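Side-chain contacts in flavoenzyme PA4991 (Pseudomonas aeruginosa PAO1, PDB 5EZ7), which probably works as an FAD-dependent oxidoreductase on a still unknown substrate and is essential for growth of the bacterium in cystic fibrosis sputum: residues A[202-205]-A[209-212]; A[332-335]-A[340-343]. One frame throughout, in Å; residues are numbered along the deposited sequence.

Contact 1: A[202-205]-A[209-212]; sequences VVLS and GNEA. With FAD (flavin-adenine dinucleotide), chain B.
The side-chain amide of Asn210 is the flat group that meets Leu204. Leu204 CB lies over one face at its OD1 end, 3.3 Å from Asn210 OD1. Val341 covers the same face nearer the ND2 end. Trp343 lies obliquely on the other side. Asn210 CG stands beside its backbone N and anti to its carbonyl carbon (chi1 -80°), which swings the amide toward the strand. Beyond the outer end of the amide sits the backbone O of Leu204, raised somewhat toward the Leu204 CB side. Asn210 ND2 gives it a weak hydrogen bond of 3.3 Å, bent to 130° at the hydrogen. Asn210 OD1 accepts from Ala206 N, and ND2 also makes a weak bond to Gly342 O. Together these bonds probably hold the rotation of the buried amide, though both from ND2 are weak. Gly209 CA is 3.5 Å from FAD N7A, and Ser205 O is 3.8 Å from FAD C5B. Ser205 OG is hydrogen-bonded to Gly14 O and Val13 O. This is a strand-turn-helix unit beside the adenosine part of FAD. Strand 201-204 runs between strands 10-13 and 339-343 in the Rossmann-type sheet, and Leu204 also packs on Leu213 and Leu214 of helix 210-216.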
loop_
_atom_site.group_PDB
_atom_site.type_symbol
_atom_site.label_atom_id
_atom_site.label_comp_id
_atom_site.label_asym_id
_atom_site.label_seq_id
_atom_site.Cartn_x
_atom_site.Cartn_y
_atom_site.Cartn_z
ATOM N N VAL A 202 2.004 21.448 -0.058
ATOM C CA VAL A 202 0.962 20.543 0.458
ATOM C C VAL A 202 0.884 19.367 -0.522
ATOM O O VAL A 202 0.716 19.565 -1.751
ATOM C CB VAL A 202 -0.433 21.220 0.578
ATOM C CG1 VAL A 202 -1.494 20.230 1.092
ATOM C CG2 VAL A 202 -0.383 22.414 1.508
ATOM N N VAL A 203 1.041 18.157 0.016
ATOM C CA VAL A 203 0.938 16.941 -0.750
ATOM C C VAL A 203 -0.294 16.122 -0.355
ATOM O O VAL A 203 -0.475 15.762 0.833
ATOM C CB VAL A 203 2.160 16.052 -0.549
ATOM C CG1 VAL A 203 2.087 14.837 -1.493
ATOM C CG2 VAL A 203 3.440 16.842 -0.788
ATOM N N LEU A 204 -1.094 15.771 -1.361
ATOM C CA LEU A 204 -2.275 14.890 -1.182
ATOM C C LEU A 204 -1.952 13.459 -1.587
ATOM O O LEU A 204 -1.875 13.133 -2.789
ATOM C CB LEU A 204 -3.454 15.389 -1.992
ATOM C CG LEU A 204 -3.829 16.837 -1.828
ATOM C CD1 LEU A 204 -5.082 17.111 -2.636
ATOM C CD2 LEU A 204 -4.060 17.159 -0.373
ATOM N N SER A 205 -1.726 12.621 -0.564
ATOM C CA SER A 205 -1.514 11.173 -0.713
ATOM C C SER A 205 -2.647 10.432 0.030
ATOM O O SER A 205 -2.414 9.523 0.823
ATOM C CB SER A 205 -0.141 10.781 -0.162
ATOM O OG SER A 205 -0.027 11.211 1.174
ATOM N N GLY A 209 -9.538 9.194 -0.900
ATOM C CA GLY A 209 -9.863 10.519 -0.400
ATOM C C GLY A 209 -9.351 11.688 -1.221
ATOM O O GLY A 209 -9.816 12.808 -1.003
ATOM N N ASN A 210 -8.387 11.470 -2.137
ATOM C CA ASN A 210 -7.887 12.589 -2.991
ATOM C C ASN A 210 -8.969 13.292 -3.790
ATOM O O ASN A 210 -8.896 14.516 -3.961
ATOM C CB ASN A 210 -6.755 12.165 -3.939
ATOM C CG ASN A 210 -5.398 12.102 -3.270
ATOM O OD1 ASN A 210 -5.209 12.579 -2.153
ATOM N ND2 ASN A 210 -4.429 11.471 -3.956
ATOM N N GLU A 211 -9.980 12.550 -4.260
ATOM C CA GLU A 211 -11.035 13.160 -5.073
ATOM C C GLU A 211 -11.774 14.344 -4.346
ATOM O O GLU A 211 -11.798 15.469 -4.837
ATOM C CB GLU A 211 -12.013 12.087 -5.534
ATOM C CG GLU A 211 -13.056 12.548 -6.556
ATOM C CD GLU A 211 -13.909 11.388 -7.049
ATOM O OE1 GLU A 211 -13.923 11.123 -8.258
ATOM O OE2 GLU A 211 -14.545 10.715 -6.207
ATOM N N ALA A 212 -12.345 14.057 -3.174
ATOM C CA ALA A 212 -13.053 15.063 -2.324
ATOM C C ALA A 212 -12.145 16.178 -1.778
ATOM O O ALA A 212 -12.579 17.314 -1.622
ATOM C CB ALA A 212 -13.764 14.354 -1.163
HETATM P PA FAD B . -4.192 4.397 1.012
HETATM O O1A FAD B . -3.493 3.226 1.621
HETATM O O2A FAD B . -5.626 4.290 0.574
HETATM O O5B FAD B . -4.032 5.598 2.036
HETATM C C5B FAD B . -4.762 6.803 1.916
HETATM C C4B FAD B . -4.888 7.352 3.321
HETATM O O4B FAD B . -5.447 8.675 3.264
HETATM C C3B FAD B . -5.797 6.477 4.188
HETATM O O3B FAD B . -5.121 6.054 5.374
HETATM C C2B FAD B . -6.975 7.385 4.485
HETATM O O2B FAD B . -7.579 7.187 5.761
HETATM C C1B FAD B . -6.369 8.782 4.328
HETATM N N9A FAD B . -7.358 9.810 3.980
HETATM C C8A FAD B . -8.344 9.698 3.073
HETATM N N7A FAD B . -9.057 10.836 3.028
HETATM C C5A FAD B . -8.521 11.694 3.904
HETATM C C6A FAD B . -8.819 13.066 4.340
HETATM N N6A FAD B . -9.845 13.718 3.774
HETATM N N1A FAD B . -8.035 13.626 5.276
HETATM C C2A FAD B . -7.007 12.952 5.823
HETATM N N3A FAD B . -6.680 11.689 5.477
HETATM C C4A FAD B . -7.398 11.023 4.539
HETATM N N1 FAD B . 0.283 -3.168 -4.435
HETATM C C2 FAD B . 1.420 -3.895 -4.478
HETATM O O2 FAD B . 2.486 -3.335 -4.828
HETATM N N3 FAD B . 1.450 -5.200 -4.157
HETATM C C4 FAD B . 0.363 -5.867 -3.781
HETATM O O4 FAD B . 0.417 -7.075 -3.477
HETATM C C4X FAD B . -0.912 -5.144 -3.709
HETATM N N5 FAD B . -2.047 -5.766 -3.337
HETATM C C5X FAD B . -3.207 -5.089 -3.263
HETATM C C6 FAD B . -4.352 -5.765 -2.859
HETATM C C7 FAD B . -5.562 -5.108 -2.765
HETATM C C7M FAD B . -6.780 -5.854 -2.309
HETATM C C8 FAD B . -5.633 -3.658 -3.075
HETATM C C8M FAD B . -6.926 -2.877 -2.979
HETATM C C9 FAD B . -4.493 -2.991 -3.488
HETATM C C9A FAD B . -3.268 -3.644 -3.599
HETATM N N10 FAD B . -2.076 -2.983 -4.011
HETATM C C10 FAD B . -0.880 -3.709 -4.061
HETATM C "C1'" FAD B . -2.055 -1.565 -4.330
HETATM C "C2'" FAD B . -1.783 -0.800 -3.047
HETATM O "O2'" FAD B . -2.558 -1.310 -1.954
HETATM C "C3'" FAD B . -2.040 0.688 -3.237
HETATM O "O3'" FAD B . -1.453 1.101 -4.488
HETATM C "C4'" FAD B . -1.428 1.498 -2.097
HETATM O "O4'" FAD B . -1.579 0.839 -0.840
HETATM C "C5'" FAD B . -2.067 2.869 -1.986
HETATM O "O5'" FAD B . -1.351 3.640 -1.011
HETATM P P FAD B . -1.897 5.091 -0.624
HETATM O O1P FAD B . -1.172 5.554 0.613
HETATM O O2P FAD B . -1.846 5.900 -1.869
HETATM O O3P FAD B . -3.456 4.828 -0.353
#

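Contact 2: A[332-335]-A[340-343]; sequences FLAE and LVGW
Phe332 to Glu335 pairs with Leu340 to Trp343 as an antiparallel hairpin, the strand axes 4.7 Å apart at closest and their directions 160° from each other. Phe332 with Trp343 and Ala334 with Val341 are the hydrogen-bonded pairs. The bond from Phe332 N to Trp343 O is 2.9 Å long and nearly straight, at 171°. Phe332, Ala334, Val341 and Trp343 share one face of the sheet. There the two aromatic side chains run side by side, and Phe332 CD1 comes to the edge of the indole, 3.8 Å from Trp343 CE3. Ala334 CB is 4.2 Å from Val341 CG1. With CG1 lying between its backbone N and carbonyl carbon (chi1 51°), Val341 brings this methyl 3.5 Å from Ala334 O. Leu333, Glu335 and Leu340 belong to the other face. Leu333 CD1 reaches across to Val341 O, 3.4 Å away, and packs against Leu340 CB. Leu340 CD2 packs 3.7 Å from Glu335 CB. Leu333 packs on Phe353 and Val357 of helix 350-364, whose Arg360 forms a salt bridge with Glu335. Trp343 NE1 is satisfied by Gly207 O. The polar work between the strands is thus done by backbone groups, and their side chains meet through apolar contacts alone.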
loop_
_atom_site.group_PDB
_atom_site.type_symbol
_atom_site.label_atom_id
_atom_site.label_comp_id
_atom_site.label_asym_id
_atom_site.label_seq_id
_atom_site.Cartn_x
_atom_site.Cartn_y
_atom_site.Cartn_z
ATOM N N PHE A 332 2.052 8.127 -10.000
ATOM C CA PHE A 332 1.515 9.322 -10.671
ATOM C C PHE A 332 1.568 10.555 -9.719
ATOM O O PHE A 332 1.162 10.484 -8.533
ATOM C CB PHE A 332 0.078 9.047 -11.140
ATOM C CG PHE A 332 -0.615 10.253 -11.707
ATOM C CD1 PHE A 332 -1.255 11.169 -10.877
ATOM C CD2 PHE A 332 -0.568 10.521 -13.075
ATOM C CE1 PHE A 332 -1.852 12.289 -11.423
ATOM C CE2 PHE A 332 -1.144 11.669 -13.606
ATOM C CZ PHE A 332 -1.801 12.537 -12.785
ATOM N N LEU A 333 2.040 11.674 -10.246
ATOM C CA LEU A 333 2.028 12.935 -9.533
ATOM C C LEU A 333 1.628 14.069 -10.436
ATOM O O LEU A 333 2.043 14.114 -11.573
ATOM C CB LEU A 333 3.407 13.224 -8.972
ATOM C CG LEU A 333 3.570 14.438 -8.042
ATOM C CD1 LEU A 333 2.697 14.384 -6.825
ATOM C CD2 LEU A 333 5.012 14.493 -7.597
ATOM N N ALA A 334 0.829 14.984 -9.900
ATOM C CA ALA A 334 0.481 16.225 -10.546
ATOM C C ALA A 334 0.602 17.404 -9.571
ATOM O O ALA A 334 0.632 17.216 -8.345
ATOM C CB ALA A 334 -0.933 16.131 -11.030
ATOM N N GLU A 335 0.612 18.616 -10.111
ATOM C CA GLU A 335 0.628 19.820 -9.306
ATOM C C GLU A 335 -0.173 20.959 -9.859
ATOM O O GLU A 335 -0.318 21.062 -11.011
ATOM C CB GLU A 335 2.052 20.325 -9.130
ATOM C CG GLU A 335 2.905 20.182 -10.359
ATOM C CD GLU A 335 4.296 20.748 -10.156
ATOM O OE1 GLU A 335 4.494 21.759 -9.421
ATOM O OE2 GLU A 335 5.211 20.178 -10.764
ATOM N N LEU A 340 0.579 19.420 -4.511
ATOM C CA LEU A 340 1.091 18.229 -5.170
ATOM C C LEU A 340 0.132 17.151 -4.785
ATOM O O LEU A 340 -0.326 17.130 -3.683
ATOM C CB LEU A 340 2.500 17.893 -4.691
ATOM C CG LEU A 340 3.595 18.847 -5.197
ATOM C CD1 LEU A 340 4.811 18.815 -4.310
ATOM C CD2 LEU A 340 4.042 18.526 -6.611
ATOM N N VAL A 341 -0.188 16.261 -5.702
ATOM C CA VAL A 341 -1.224 15.289 -5.471
ATOM C C VAL A 341 -0.993 14.037 -6.316
ATOM O O VAL A 341 -0.663 14.122 -7.527
ATOM C CB VAL A 341 -2.613 15.891 -5.823
ATOM C CG1 VAL A 341 -2.629 16.526 -7.238
ATOM C CG2 VAL A 341 -3.718 14.848 -5.682
ATOM N N GLY A 342 -1.214 12.878 -5.715
ATOM C CA GLY A 342 -1.103 11.685 -6.500
ATOM C C GLY A 342 -1.390 10.392 -5.841
ATOM O O GLY A 342 -1.922 10.339 -4.732
ATOM N N TRP A 343 -1.033 9.348 -6.593
ATOM C CA TRP A 343 -1.291 7.966 -6.252
ATOM C C TRP A 343 -0.100 7.098 -6.660
ATOM O O TRP A 343 0.451 7.291 -7.719
ATOM C CB TRP A 343 -2.519 7.513 -7.002
ATOM C CG TRP A 343 -3.790 8.249 -6.651
ATOM C CD1 TRP A 343 -4.652 7.965 -5.622
ATOM C CD2 TRP A 343 -4.380 9.323 -7.376
ATOM N NE1 TRP A 343 -5.748 8.814 -5.662
ATOM C CE2 TRP A 343 -5.596 9.660 -6.725
ATOM C CE3 TRP A 343 -4.021 10.020 -8.525
ATOM C CZ2 TRP A 343 -6.416 10.683 -7.170
ATOM C CZ3 TRP A 343 -4.838 11.016 -8.972
ATOM C CH2 TRP A 343 -6.019 11.352 -8.290
#

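The two contacts have centres about 9 Å apart and touch directly. Contact 1 closes along the chain before contact 2 opens. They share the six-stranded mixed sheet, in which strands 201-204 and 339-343 are parallel neighbours and strand 332-336 forms one edge. Val202 O to Leu340 N and Leu204 N to Leu340 O, each 2.8 Å, are probable hydrogen bonds across that seam. Helix 210-216 also links the two, packing on strand 339-343. In contact 2 the nearest side-chain atoms of Trp343 come within about 5 Å of the nearest FAD atoms, on its pyrophosphate side. By strand order, the hairpin of contact 2 carries the sheet that binds FAD out to one edge.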